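Local coordinates for protein alcohol dehydrogenase (Aeropyrum pernix, PDB 1H2B) that probably oxidises alcohols with NAD+ as a zinc-dependent dehydrogenase, and binds zinc and the nicotinamide dinucleotide, at residues T172-T183 / M278-Y286; A238-M247 / D269-R277. All coordinates share one frame; numbering follows the deposited sequence.

Contact 1. Residues T172-T183 / M278-Y286. With NAJ (nicotinamide-adenine-dinucleotide (acidic form)), chain I.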
loop_
_atom_site.group_PDB
_atom_site.type_symbol
_atom_site.label_atom_id
_atom_site.label_comp_id
_atom_site.label_asym_id
_atom_site.label_seq_id
_atom_site.Cartn_x
_atom_site.Cartn_y
_atom_site.Cartn_z
ATOM N N THR B 172 19.974 -3.303 7.186
ATOM C CA THR B 172 19.592 -4.236 6.114
ATOM C C THR B 172 18.496 -5.182 6.613
ATOM O O THR B 172 17.472 -5.414 5.922
ATOM C CB THR B 172 20.809 -5.027 5.635
ATOM O OG1 THR B 172 21.811 -4.112 5.197
ATOM C CG2 THR B 172 20.417 -5.913 4.432
ATOM N N ALA B 173 18.675 -5.740 7.822
ATOM C CA ALA B 173 17.650 -6.610 8.375
ATOM C C ALA B 173 16.343 -5.829 8.562
ATOM O O ALA B 173 15.281 -6.363 8.287
ATOM C CB ALA B 173 18.124 -7.216 9.724
ATOM N N TYR B 174 16.428 -4.566 8.984
ATOM C CA TYR B 174 15.230 -3.761 9.247
ATOM C C TYR B 174 14.427 -3.436 7.995
ATOM O O TYR B 174 13.194 -3.642 7.984
ATOM C CB TYR B 174 15.666 -2.447 9.985
ATOM C CG TYR B 174 14.512 -1.586 10.373
ATOM C CD1 TYR B 174 14.268 -0.396 9.698
ATOM C CD2 TYR B 174 13.702 -1.953 11.449
ATOM C CE1 TYR B 174 13.208 0.403 10.042
ATOM C CE2 TYR B 174 12.631 -1.164 11.818
ATOM C CZ TYR B 174 12.389 0.010 11.097
ATOM O OH TYR B 174 11.315 0.794 11.487
ATOM N N ARG B 175 15.111 -3.004 6.922
ATOM C CA ARG B 175 14.395 -2.791 5.661
ATOM C C ARG B 175 13.776 -4.074 5.162
ATOM O O ARG B 175 12.621 -4.084 4.691
ATOM C CB ARG B 175 15.304 -2.201 4.589
ATOM C CG ARG B 175 14.561 -1.891 3.279
ATOM C CD ARG B 175 15.505 -1.200 2.336
ATOM N NE ARG B 175 15.002 -0.886 1.006
ATOM C CZ ARG B 175 14.539 0.294 0.626
ATOM N NH1 ARG B 175 14.404 1.294 1.487
ATOM N NH2 ARG B 175 14.193 0.494 -0.632
ATOM N N ALA B 176 14.509 -5.186 5.272
ATOM C CA ALA B 176 13.961 -6.445 4.814
ATOM C C ALA B 176 12.757 -6.873 5.633
ATOM O O ALA B 176 11.811 -7.420 5.089
ATOM C CB ALA B 176 15.098 -7.527 4.853
ATOM N N VAL B 177 12.806 -6.657 6.956
ATOM C CA VAL B 177 11.666 -7.020 7.813
ATOM C C VAL B 177 10.481 -6.110 7.521
ATOM O O VAL B 177 9.331 -6.582 7.553
ATOM C CB VAL B 177 12.081 -7.038 9.305
ATOM C CG1 VAL B 177 10.816 -7.056 10.210
ATOM C CG2 VAL B 177 13.009 -8.267 9.580
ATOM N N LYS B 178 10.727 -4.831 7.253
ATOM C CA LYS B 178 9.625 -3.946 6.771
ATOM C C LYS B 178 8.967 -4.516 5.546
ATOM O O LYS B 178 7.719 -4.560 5.467
ATOM C CB LYS B 178 10.141 -2.551 6.463
ATOM C CG LYS B 178 10.594 -1.809 7.687
ATOM C CD LYS B 178 10.617 -0.302 7.420
ATOM C CE LYS B 178 9.908 0.444 8.517
ATOM N NZ LYS B 178 9.478 1.861 8.223
ATOM N N LYS B 179 9.754 -4.978 4.567
ATOM C CA LYS B 179 9.160 -5.629 3.403
ATOM C C LYS B 179 8.312 -6.840 3.827
ATOM O O LYS B 179 7.150 -6.978 3.428
ATOM C CB LYS B 179 10.234 -6.111 2.403
ATOM C CG LYS B 179 10.970 -5.011 1.651
ATOM C CD LYS B 179 11.903 -5.711 0.686
ATOM C CE LYS B 179 12.459 -4.748 -0.338
ATOM N NZ LYS B 179 13.234 -3.685 0.312
ATOM N N ALA B 180 8.856 -7.676 4.704
ATOM C CA ALA B 180 8.169 -8.884 5.155
ATOM C C ALA B 180 6.841 -8.549 5.809
ATOM O O ALA B 180 5.857 -9.266 5.571
ATOM C CB ALA B 180 9.055 -9.669 6.131
ATOM N N ALA B 181 6.838 -7.534 6.671
ATOM C CA ALA B 181 5.705 -7.229 7.548
ATOM C C ALA B 181 4.457 -6.920 6.722
ATOM O O ALA B 181 3.321 -7.185 7.171
ATOM C CB ALA B 181 6.015 -6.123 8.408
ATOM N N ARG B 182 4.664 -6.458 5.489
ATOM C CA ARG B 182 3.532 -5.998 4.658
ATOM C C ARG B 182 2.489 -7.093 4.384
ATOM O O ARG B 182 1.303 -6.790 4.054
ATOM C CB ARG B 182 4.077 -5.472 3.318
ATOM C CG ARG B 182 4.719 -4.112 3.491
ATOM C CD ARG B 182 5.778 -3.813 2.436
ATOM N NE ARG B 182 5.260 -3.972 1.078
ATOM C CZ ARG B 182 6.020 -4.166 -0.000
ATOM N NH1 ARG B 182 7.361 -4.259 0.141
ATOM N NH2 ARG B 182 5.435 -4.278 -1.216
ATOM N N THR B 183 2.892 -8.352 4.464
ATOM C CA THR B 183 1.975 -9.455 4.226
ATOM C C THR B 183 1.934 -10.492 5.368
ATOM O O THR B 183 1.505 -11.635 5.172
ATOM C CB THR B 183 2.285 -10.189 2.931
ATOM O OG1 THR B 183 3.646 -10.679 2.933
ATOM C CG2 THR B 183 2.184 -9.250 1.710
ATOM N N MET B 278 1.133 -17.406 -2.666
ATOM C CA MET B 278 1.364 -15.950 -2.510
ATOM C C MET B 278 2.573 -15.639 -1.631
ATOM O O MET B 278 2.761 -14.517 -1.178
ATOM C CB MET B 278 0.120 -15.182 -2.071
ATOM C CG MET B 278 -0.905 -15.193 -3.162
ATOM S SD MET B 278 -2.345 -14.139 -2.804
ATOM C CE MET B 278 -2.943 -14.822 -1.417
ATOM N N GLY B 279 3.417 -16.643 -1.453
ATOM C CA GLY B 279 4.585 -16.505 -0.610
ATOM C C GLY B 279 5.612 -15.551 -1.230
ATOM O O GLY B 279 5.640 -15.347 -2.445
ATOM N N ARG B 280 6.455 -15.007 -0.375
ATOM C CA ARG B 280 7.448 -14.002 -0.790
ATOM C C ARG B 280 8.768 -14.377 -0.213
ATOM O O ARG B 280 8.890 -14.591 1.024
ATOM C CB ARG B 280 7.082 -12.633 -0.296
ATOM C CG ARG B 280 5.700 -12.126 -0.798
ATOM C CD ARG B 280 5.252 -10.944 -0.017
ATOM N NE ARG B 280 6.155 -9.800 -0.183
ATOM C CZ ARG B 280 6.372 -8.862 0.715
ATOM N NH1 ARG B 280 5.768 -8.954 1.909
ATOM N NH2 ARG B 280 7.224 -7.866 0.466
ATOM N N LEU B 281 9.760 -14.485 -1.097
ATOM C CA LEU B 281 11.145 -14.694 -0.649
ATOM C C LEU B 281 11.868 -13.359 -0.696
ATOM O O LEU B 281 12.006 -12.764 -1.772
ATOM C CB LEU B 281 11.843 -15.744 -1.532
ATOM C CG LEU B 281 13.367 -15.882 -1.333
ATOM C CD1 LEU B 281 13.746 -16.313 0.088
ATOM C CD2 LEU B 281 13.847 -16.877 -2.400
ATOM N N ILE B 282 12.333 -12.894 0.456
ATOM C CA ILE B 282 13.109 -11.667 0.505
ATOM C C ILE B 282 14.562 -12.070 0.452
ATOM O O ILE B 282 15.045 -12.811 1.327
ATOM C CB ILE B 282 12.823 -10.847 1.785
ATOM C CG1 ILE B 282 11.312 -10.683 2.052
ATOM C CG2 ILE B 282 13.586 -9.510 1.717
ATOM C CD1 ILE B 282 10.541 -10.165 0.923
ATOM N N ILE B 283 15.232 -11.704 -0.642
ATOM C CA ILE B 283 16.640 -12.054 -0.861
ATOM C C ILE B 283 17.537 -10.919 -0.356
ATOM O O ILE B 283 17.467 -9.784 -0.853
ATOM C CB ILE B 283 16.888 -12.325 -2.362
ATOM C CG1 ILE B 283 16.074 -13.558 -2.752
ATOM C CG2 ILE B 283 18.383 -12.549 -2.660
ATOM C CD1 ILE B 283 16.033 -13.798 -4.299
ATOM N N VAL B 284 18.357 -11.265 0.644
ATOM C CA VAL B 284 19.251 -10.311 1.279
ATOM C C VAL B 284 20.681 -10.786 1.094
ATOM O O VAL B 284 21.549 -10.038 0.583
ATOM C CB VAL B 284 18.956 -10.140 2.786
ATOM C CG1 VAL B 284 19.975 -9.149 3.337
ATOM C CG2 VAL B 284 17.524 -9.646 2.991
ATOM N N GLY B 285 20.946 -12.020 1.513
ATOM C CA GLY B 285 22.259 -12.617 1.201
ATOM C C GLY B 285 22.473 -12.741 -0.306
ATOM O O GLY B 285 21.511 -12.856 -1.081
ATOM N N TYR B 286 23.739 -12.824 -0.722
ATOM C CA TYR B 286 24.022 -12.971 -2.152
ATOM C C TYR B 286 25.299 -13.796 -2.343
ATOM O O TYR B 286 26.050 -14.047 -1.407
ATOM C CB TYR B 286 24.120 -11.611 -2.884
ATOM C CG TYR B 286 25.191 -10.749 -2.321
ATOM C CD1 TYR B 286 26.477 -10.867 -2.804
ATOM C CD2 TYR B 286 24.961 -9.911 -1.217
ATOM C CE1 TYR B 286 27.518 -10.133 -2.251
ATOM C CE2 TYR B 286 25.988 -9.170 -0.674
ATOM C CZ TYR B 286 27.270 -9.300 -1.205
ATOM O OH TYR B 286 28.310 -8.617 -0.632
HETATM P PA NAJ I . 27.204 -14.297 8.440
HETATM O O1A NAJ I . 28.396 -15.071 7.948
HETATM O O2A NAJ I . 27.277 -13.584 9.801
HETATM O O5B NAJ I . 25.917 -15.225 8.617
HETATM C C5B NAJ I . 25.589 -16.269 7.690
HETATM C C4B NAJ I . 24.779 -17.255 8.515
HETATM O O4B NAJ I . 24.242 -18.226 7.594
HETATM C C3B NAJ I . 25.591 -17.976 9.591
HETATM O O3B NAJ I . 24.927 -17.954 10.865
HETATM C C2B NAJ I . 25.657 -19.360 8.961
HETATM O O2B NAJ I . 25.863 -20.422 9.905
HETATM C C1B NAJ I . 24.318 -19.497 8.224
HETATM N N9A NAJ I . 24.289 -20.514 7.174
HETATM C C8A NAJ I . 25.301 -20.963 6.314
HETATM N N7A NAJ I . 24.790 -21.904 5.475
HETATM C C5A NAJ I . 23.473 -22.069 5.794
HETATM C C6A NAJ I . 22.474 -22.870 5.297
HETATM N N6A NAJ I . 22.673 -23.763 4.318
HETATM N N1A NAJ I . 21.211 -22.734 5.811
HETATM C C2A NAJ I . 20.928 -21.875 6.859
HETATM N N3A NAJ I . 21.925 -21.111 7.357
HETATM C C4A NAJ I . 23.176 -21.213 6.833
HETATM O O3 NAJ I . 26.836 -13.278 7.277
HETATM P PN NAJ I . 26.210 -11.794 7.379
HETATM O O1N NAJ I . 27.273 -10.809 7.541
HETATM O O2N NAJ I . 25.071 -11.807 8.318
HETATM O O5D NAJ I . 25.725 -11.620 5.858
HETATM C C5D NAJ I . 24.654 -12.444 5.402
HETATM C C4D NAJ I . 24.543 -12.325 3.890
HETATM O O4D NAJ I . 23.992 -11.031 3.590
HETATM C C3D NAJ I . 25.885 -12.364 3.161
HETATM O O3D NAJ I . 25.659 -12.882 1.837
HETATM C C2D NAJ I . 26.265 -10.880 3.063
HETATM O O2D NAJ I . 27.187 -10.561 2.059
HETATM C C1D NAJ I . 24.867 -10.318 2.749
HETATM N N1N NAJ I . 24.637 -8.883 2.921
HETATM C C2N NAJ I . 23.650 -8.340 2.153
HETATM C C3N NAJ I . 23.324 -7.002 2.300
HETATM C C7N NAJ I . 22.285 -6.401 1.411
HETATM O O7N NAJ I . 22.103 -5.079 1.569
HETATM N N7N NAJ I . 21.507 -7.075 0.559
HETATM C C4N NAJ I . 23.975 -6.159 3.260
HETATM C C5N NAJ I . 24.863 -6.836 4.143
HETATM C C6N NAJ I . 25.206 -8.160 3.946
HETATM O O HOH W 1 3.290 -13.272 1.901
#

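Contact 2. Residues A238-M247 / D269-R277. With NAJ (nicotinamide-adenine-dinucleotide (acidic form)), chain I.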
loop_
_atom_site.group_PDB
_atom_site.type_symbol
_atom_site.label_atom_id
_atom_site.label_comp_id
_atom_site.label_asym_id
_atom_site.label_seq_id
_atom_site.Cartn_x
_atom_site.Cartn_y
_atom_site.Cartn_z
ATOM N N ALA B 238 19.230 -26.749 9.155
ATOM C CA ALA B 238 19.086 -26.873 7.707
ATOM C C ALA B 238 20.109 -27.787 7.080
ATOM O O ALA B 238 20.164 -27.898 5.854
ATOM C CB ALA B 238 19.132 -25.480 7.065
ATOM N N ARG B 239 20.899 -28.512 7.894
ATOM C CA ARG B 239 21.751 -29.531 7.288
ATOM C C ARG B 239 20.842 -30.749 7.024
ATOM O O ARG B 239 21.226 -31.707 6.358
ATOM C CB ARG B 239 22.880 -29.925 8.254
ATOM C CG ARG B 239 23.813 -28.827 8.728
ATOM C CD ARG B 239 24.738 -29.231 9.900
ATOM N NE ARG B 239 23.988 -29.774 11.048
ATOM C CZ ARG B 239 24.315 -30.874 11.770
ATOM N NH1 ARG B 239 25.429 -31.571 11.530
ATOM N NH2 ARG B 239 23.527 -31.272 12.767
ATOM N N ARG B 240 19.666 -30.715 7.622
ATOM C CA ARG B 240 18.797 -31.869 7.731
ATOM C C ARG B 240 17.445 -31.638 7.034
ATOM O O ARG B 240 16.399 -31.652 7.693
ATOM C CB ARG B 240 18.598 -32.244 9.208
ATOM C CG ARG B 240 19.864 -32.706 9.990
ATOM C CD ARG B 240 19.584 -33.059 11.450
ATOM N NE ARG B 240 18.252 -33.664 11.598
ATOM C CZ ARG B 240 17.089 -32.985 11.601
ATOM N NH1 ARG B 240 17.074 -31.659 11.491
ATOM N NH2 ARG B 240 15.933 -33.630 11.729
ATOM N N ASP B 241 17.459 -31.566 5.708
ATOM C CA ASP B 241 16.193 -31.468 4.922
ATOM C C ASP B 241 15.312 -30.301 5.383
ATOM O O ASP B 241 14.229 -30.473 5.944
ATOM C CB ASP B 241 15.375 -32.763 4.957
ATOM C CG ASP B 241 14.475 -32.908 3.718
ATOM O OD1 ASP B 241 14.084 -31.873 3.078
ATOM O OD2 ASP B 241 14.105 -34.023 3.298
ATOM N N PRO B 242 15.806 -29.089 5.190
ATOM C CA PRO B 242 15.087 -27.920 5.719
ATOM C C PRO B 242 13.669 -27.782 5.130
ATOM O O PRO B 242 12.736 -27.387 5.837
ATOM C CB PRO B 242 15.988 -26.743 5.328
ATOM C CG PRO B 242 16.828 -27.267 4.163
ATOM C CD PRO B 242 17.062 -28.741 4.504
ATOM N N VAL B 243 13.506 -28.063 3.838
ATOM C CA VAL B 243 12.179 -27.911 3.235
ATOM C C VAL B 243 11.188 -28.872 3.896
ATOM O O VAL B 243 10.082 -28.483 4.270
ATOM C CB VAL B 243 12.207 -28.117 1.688
ATOM C CG1 VAL B 243 10.790 -28.090 1.114
ATOM C CG2 VAL B 243 13.037 -27.007 1.035
ATOM N N LYS B 244 11.559 -30.139 4.047
ATOM C CA LYS B 244 10.637 -31.078 4.689
ATOM C C LYS B 244 10.281 -30.668 6.137
ATOM O O LYS B 244 9.085 -30.723 6.523
ATOM C CB LYS B 244 11.271 -32.476 4.677
ATOM C CG LYS B 244 10.440 -33.565 5.317
ATOM C CD LYS B 244 10.953 -34.952 4.874
ATOM C CE LYS B 244 10.741 -36.021 5.960
ATOM N NZ LYS B 244 10.083 -37.262 5.435
ATOM N N GLN B 245 11.281 -30.253 6.914
ATOM C CA GLN B 245 11.039 -29.792 8.298
ATOM C C GLN B 245 10.091 -28.589 8.322
ATOM O O GLN B 245 9.154 -28.525 9.124
ATOM C CB GLN B 245 12.364 -29.466 9.021
ATOM C CG GLN B 245 13.222 -30.676 9.327
ATOM C CD GLN B 245 14.396 -30.279 10.175
ATOM O OE1 GLN B 245 14.227 -29.992 11.324
ATOM N NE2 GLN B 245 15.549 -30.156 9.552
ATOM N N VAL B 246 10.322 -27.605 7.441
ATOM C CA VAL B 246 9.414 -26.447 7.363
ATOM C C VAL B 246 8.007 -26.824 6.883
ATOM O O VAL B 246 7.010 -26.300 7.431
ATOM C CB VAL B 246 10.047 -25.281 6.557
ATOM C CG1 VAL B 246 9.021 -24.171 6.179
ATOM C CG2 VAL B 246 11.236 -24.693 7.283
ATOM N N MET B 247 7.912 -27.737 5.913
ATOM C CA MET B 247 6.602 -28.243 5.492
ATOM C C MET B 247 5.846 -28.949 6.625
ATOM O O MET B 247 4.644 -28.710 6.813
ATOM C CB MET B 247 6.710 -29.064 4.211
ATOM C CG MET B 247 7.067 -28.189 2.993
ATOM S SD MET B 247 5.796 -26.956 2.711
ATOM C CE MET B 247 6.409 -26.086 1.215
ATOM N N ASP B 269 19.002 -22.205 -3.346
ATOM C CA ASP B 269 18.327 -23.340 -3.947
ATOM C C ASP B 269 17.140 -23.811 -3.176
ATOM O O ASP B 269 16.138 -24.135 -3.779
ATOM C CB ASP B 269 19.256 -24.444 -4.239
ATOM C CG ASP B 269 20.023 -24.163 -5.547
ATOM O OD1 ASP B 269 19.512 -23.515 -6.551
ATOM O OD2 ASP B 269 21.142 -24.544 -5.578
ATOM N N TYR B 270 17.223 -23.832 -1.840
ATOM C CA TYR B 270 16.078 -24.358 -1.098
ATOM C C TYR B 270 15.034 -23.322 -0.655
ATOM O O TYR B 270 13.839 -23.674 -0.481
ATOM C CB TYR B 270 16.501 -25.263 0.102
ATOM C CG TYR B 270 17.057 -24.604 1.368
ATOM C CD1 TYR B 270 16.214 -23.920 2.265
ATOM C CD2 TYR B 270 18.404 -24.781 1.716
ATOM C CE1 TYR B 270 16.717 -23.379 3.417
ATOM C CE2 TYR B 270 18.938 -24.240 2.887
ATOM C CZ TYR B 270 18.073 -23.549 3.728
ATOM O OH TYR B 270 18.558 -23.027 4.903
ATOM N N THR B 271 15.468 -22.069 -0.480
ATOM C CA THR B 271 14.513 -21.121 0.107
ATOM C C THR B 271 13.247 -20.871 -0.732
ATOM O O THR B 271 12.191 -20.742 -0.169
ATOM C CB THR B 271 15.155 -19.803 0.537
ATOM O OG1 THR B 271 15.932 -19.250 -0.540
ATOM C CG2 THR B 271 16.152 -20.069 1.709
ATOM N N PRO B 272 13.286 -20.850 -2.072
ATOM C CA PRO B 272 12.032 -20.672 -2.825
ATOM C C PRO B 272 11.054 -21.802 -2.549
ATOM O O PRO B 272 9.859 -21.559 -2.622
ATOM C CB PRO B 272 12.480 -20.686 -4.297
ATOM C CG PRO B 272 13.955 -20.300 -4.234
ATOM C CD PRO B 272 14.477 -20.926 -2.938
ATOM N N TYR B 273 11.550 -23.013 -2.208
ATOM C CA TYR B 273 10.697 -24.163 -2.003
ATOM C C TYR B 273 10.061 -24.131 -0.614
ATOM O O TYR B 273 9.200 -24.995 -0.334
ATOM C CB TYR B 273 11.509 -25.453 -2.211
ATOM C CG TYR B 273 11.813 -25.664 -3.671
ATOM C CD1 TYR B 273 12.992 -25.201 -4.205
ATOM C CD2 TYR B 273 10.886 -26.251 -4.506
ATOM C CE1 TYR B 273 13.291 -25.375 -5.585
ATOM C CE2 TYR B 273 11.160 -26.411 -5.905
ATOM C CZ TYR B 273 12.353 -25.955 -6.395
ATOM O OH TYR B 273 12.610 -26.112 -7.736
ATOM N N LEU B 274 10.458 -23.159 0.231
ATOM C CA LEU B 274 9.761 -22.964 1.529
ATOM C C LEU B 274 8.423 -22.239 1.383
ATOM O O LEU B 274 7.578 -22.273 2.286
ATOM C CB LEU B 274 10.628 -22.172 2.519
ATOM C CG LEU B 274 12.035 -22.730 2.787
ATOM C CD1 LEU B 274 12.817 -21.748 3.623
ATOM C CD2 LEU B 274 11.887 -24.111 3.433
ATOM N N LEU B 275 8.221 -21.589 0.240
ATOM C CA LEU B 275 7.098 -20.661 0.108
ATOM C C LEU B 275 5.754 -21.341 -0.109
ATOM O O LEU B 275 5.602 -22.276 -0.920
ATOM C CB LEU B 275 7.329 -19.735 -1.087
ATOM C CG LEU B 275 8.582 -18.852 -0.995
ATOM C CD1 LEU B 275 8.688 -18.044 -2.311
ATOM C CD2 LEU B 275 8.617 -17.902 0.232
ATOM N N GLY B 276 4.763 -20.825 0.601
ATOM C CA GLY B 276 3.392 -21.216 0.349
ATOM C C GLY B 276 2.771 -20.341 -0.729
ATOM O O GLY B 276 3.457 -19.529 -1.366
ATOM N N ARG B 277 1.452 -20.486 -0.911
ATOM C CA ARG B 277 0.764 -19.675 -1.947
ATOM C C ARG B 277 0.818 -18.193 -1.636
ATOM O O ARG B 277 0.605 -17.751 -0.494
ATOM C CB ARG B 277 -0.688 -20.133 -2.068
ATOM C CG ARG B 277 -0.780 -21.571 -2.467
ATOM C CD ARG B 277 -2.186 -22.004 -2.889
ATOM N NE ARG B 277 -2.556 -21.415 -4.202
ATOM C CZ ARG B 277 -2.131 -21.802 -5.401
ATOM N NH1 ARG B 277 -1.315 -22.835 -5.557
ATOM N NH2 ARG B 277 -2.602 -21.170 -6.479
HETATM P PA NAJ I . 27.204 -14.297 8.440
HETATM O O1A NAJ I . 28.396 -15.071 7.948
HETATM O O2A NAJ I . 27.277 -13.584 9.801
HETATM O O5B NAJ I . 25.917 -15.225 8.617
HETATM C C5B NAJ I . 25.589 -16.269 7.690
HETATM C C4B NAJ I . 24.779 -17.255 8.515
HETATM O O4B NAJ I . 24.242 -18.226 7.594
HETATM C C3B NAJ I . 25.591 -17.976 9.591
HETATM O O3B NAJ I . 24.927 -17.954 10.865
HETATM C C2B NAJ I . 25.657 -19.360 8.961
HETATM O O2B NAJ I . 25.863 -20.422 9.905
HETATM C C1B NAJ I . 24.318 -19.497 8.224
HETATM N N9A NAJ I . 24.289 -20.514 7.174
HETATM C C8A NAJ I . 25.301 -20.963 6.314
HETATM N N7A NAJ I . 24.790 -21.904 5.475
HETATM C C5A NAJ I . 23.473 -22.069 5.794
HETATM C C6A NAJ I . 22.474 -22.870 5.297
HETATM N N6A NAJ I . 22.673 -23.763 4.318
HETATM N N1A NAJ I . 21.211 -22.734 5.811
HETATM C C2A NAJ I . 20.928 -21.875 6.859
HETATM N N3A NAJ I . 21.925 -21.111 7.357
HETATM C C4A NAJ I . 23.176 -21.213 6.833
HETATM O O3 NAJ I . 26.836 -13.278 7.277
HETATM P PN NAJ I . 26.210 -11.794 7.379
HETATM O O1N NAJ I . 27.273 -10.809 7.541
HETATM O O2N NAJ I . 25.071 -11.807 8.318
HETATM O O5D NAJ I . 25.725 -11.620 5.858
HETATM C C5D NAJ I . 24.654 -12.444 5.402
HETATM C C4D NAJ I . 24.543 -12.325 3.890
HETATM O O4D NAJ I . 23.992 -11.031 3.590
HETATM C C3D NAJ I . 25.885 -12.364 3.161
HETATM O O3D NAJ I . 25.659 -12.882 1.837
HETATM C C2D NAJ I . 26.265 -10.880 3.063
HETATM O O2D NAJ I . 27.187 -10.561 2.059
HETATM C C1D NAJ I . 24.867 -10.318 2.749
HETATM N N1N NAJ I . 24.637 -8.883 2.921
HETATM C C2N NAJ I . 23.650 -8.340 2.153
HETATM C C3N NAJ I . 23.324 -7.002 2.300
HETATM C C7N NAJ I . 22.285 -6.401 1.411
HETATM O O7N NAJ I . 22.103 -5.079 1.569
HETATM N N7N NAJ I . 21.507 -7.075 0.559
HETATM C C4N NAJ I . 23.975 -6.159 3.260
HETATM C C5N NAJ I . 24.863 -6.836 4.143
HETATM C C6N NAJ I . 25.206 -8.160 3.946
#

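Contact 1. Residues T172-T183 / M278-Y286
Thr172 and Val284 meet at the cofactor end of this contact, their methyls sliding past each other in opposite directions. Thr172 CG2 lies only 3.4 Å from Val284 CG1, tighter than ordinary van der Waals contact. That methyl stands anti to its own backbone nitrogen, while OG1, on the other branch, bonds to the carbonyl of Asp168. One turn on, the small Ala176 lets the strand come close: its CB rests between Val284 CG2, at 3.7 Å, and Ile282 CG2. Leu198 and Met259 close in around this buried apolar half.

Packing gives way to polar contacts towards Arg182 and Thr183, near the surface. Arg280 reaches across to the backbone of Lys179, its chain bent at chi3 (63°), and turns NH1 and NH2 together onto one atom, the carbonyl oxygen of Lys179; the Arg280 NH1 to Lys179 O bond measures 2.8 Å. Both nitrogens come from above the carbonyl plane, although the oxygen lies near the guanidinium plane. Arg280 NH1 also donates to Thr183 OG1 at 2.9 Å. Arg280 NE pairs with Glu305, a charge that probably eases the close approach of the like-charged Arg182 guanidinium. A water joins Thr183 OG1 to Met278 O, weakly on the Met278 side. A leucine in place of Arg280 would probably leave the Lys179 carbonyl without its two side-chain donors and Glu305 without its charged mate.

Beyond the strand, Val284 O accepts the carboxamide N7N of the dinucleotide at 3.0 Å, and Tyr286 N donates to the ribose O3D. A helix running nearly antiparallel (170°) to a strand of the parallel sheet, with the cofactor at the strand's C-terminal end, is characteristic of the Rossmann-type coenzyme domain of zinc-containing alcohol dehydrogenases.

Contact 2. Residues A238-M247 / D269-R277
With CG set between its backbone nitrogen and carbonyl carbon (chi1 75°), Tyr270 turns one ring face to Pro242 and carries its hydroxyl to the adenine. Leu274, its CG anti to the carbonyl carbon (chi1 -54°), extends CD2 towards the helix that Pro242 begins.

Pro242 CG sits almost exactly over the centre of the tyrosine ring, 3.6 Å from the centroid and 3° off the normal, a CH-pi contact in which the two side chains cross at about a right angle. At the ring's edge, near its plane, Tyr270 OH is hydrogen-bonded to adenine N1A at 2.8 Å. Ala238 CB borders the same spot, 3.3 Å from Tyr270 OH.

Farther along, Val243 CG2 lodges among Tyr270 CB, Tyr273 CB and Leu274 CD2. That leucine methyl also meets the branch of Val246, whose CB is 3.8 Å from Leu274 CD2, and Ala191, Val193 and Val255 of the parallel sheet lie against Leu274. Met247 brings CE to 3.4 Å from the carbonyl oxygen of Tyr273. Ahead of the helix, Asp241 is the N-cap: OD1 accepts from Lys244 N, which approaches from above the carboxylate plane.

The two segments are thus joined by apolar and CH-pi packing, while the polar end of Tyr270 is turned to the coenzyme. A neutral adenine N1 is an acceptor, so the tyrosine hydroxyl is the likely donor, and the proline cover probably helps keep the ring in place for this bond.

Both contacts belong to the coenzyme-binding part of the chain, their centres about 17 Å apart, and both touch the same dinucleotide: contact 1 at the nicotinamide and its ribose, contact 2 at the adenine. Along the sequence, helix 166-181 comes first, then both segments of contact 2, and last strand 279-283, so contact 1 brackets contact 2. Strand 275-276 is followed, after a corner in the chain, by strand 279-283, and the two contacts meet there, Leu275 CD2 packing against Arg280 O and Leu281 CD2 against Thr271 and Pro272. Strand 279-283 lies in the six-stranded parallel sheet and contact 2 packs against it, so the two contacts line opposite ends of one bound coenzyme.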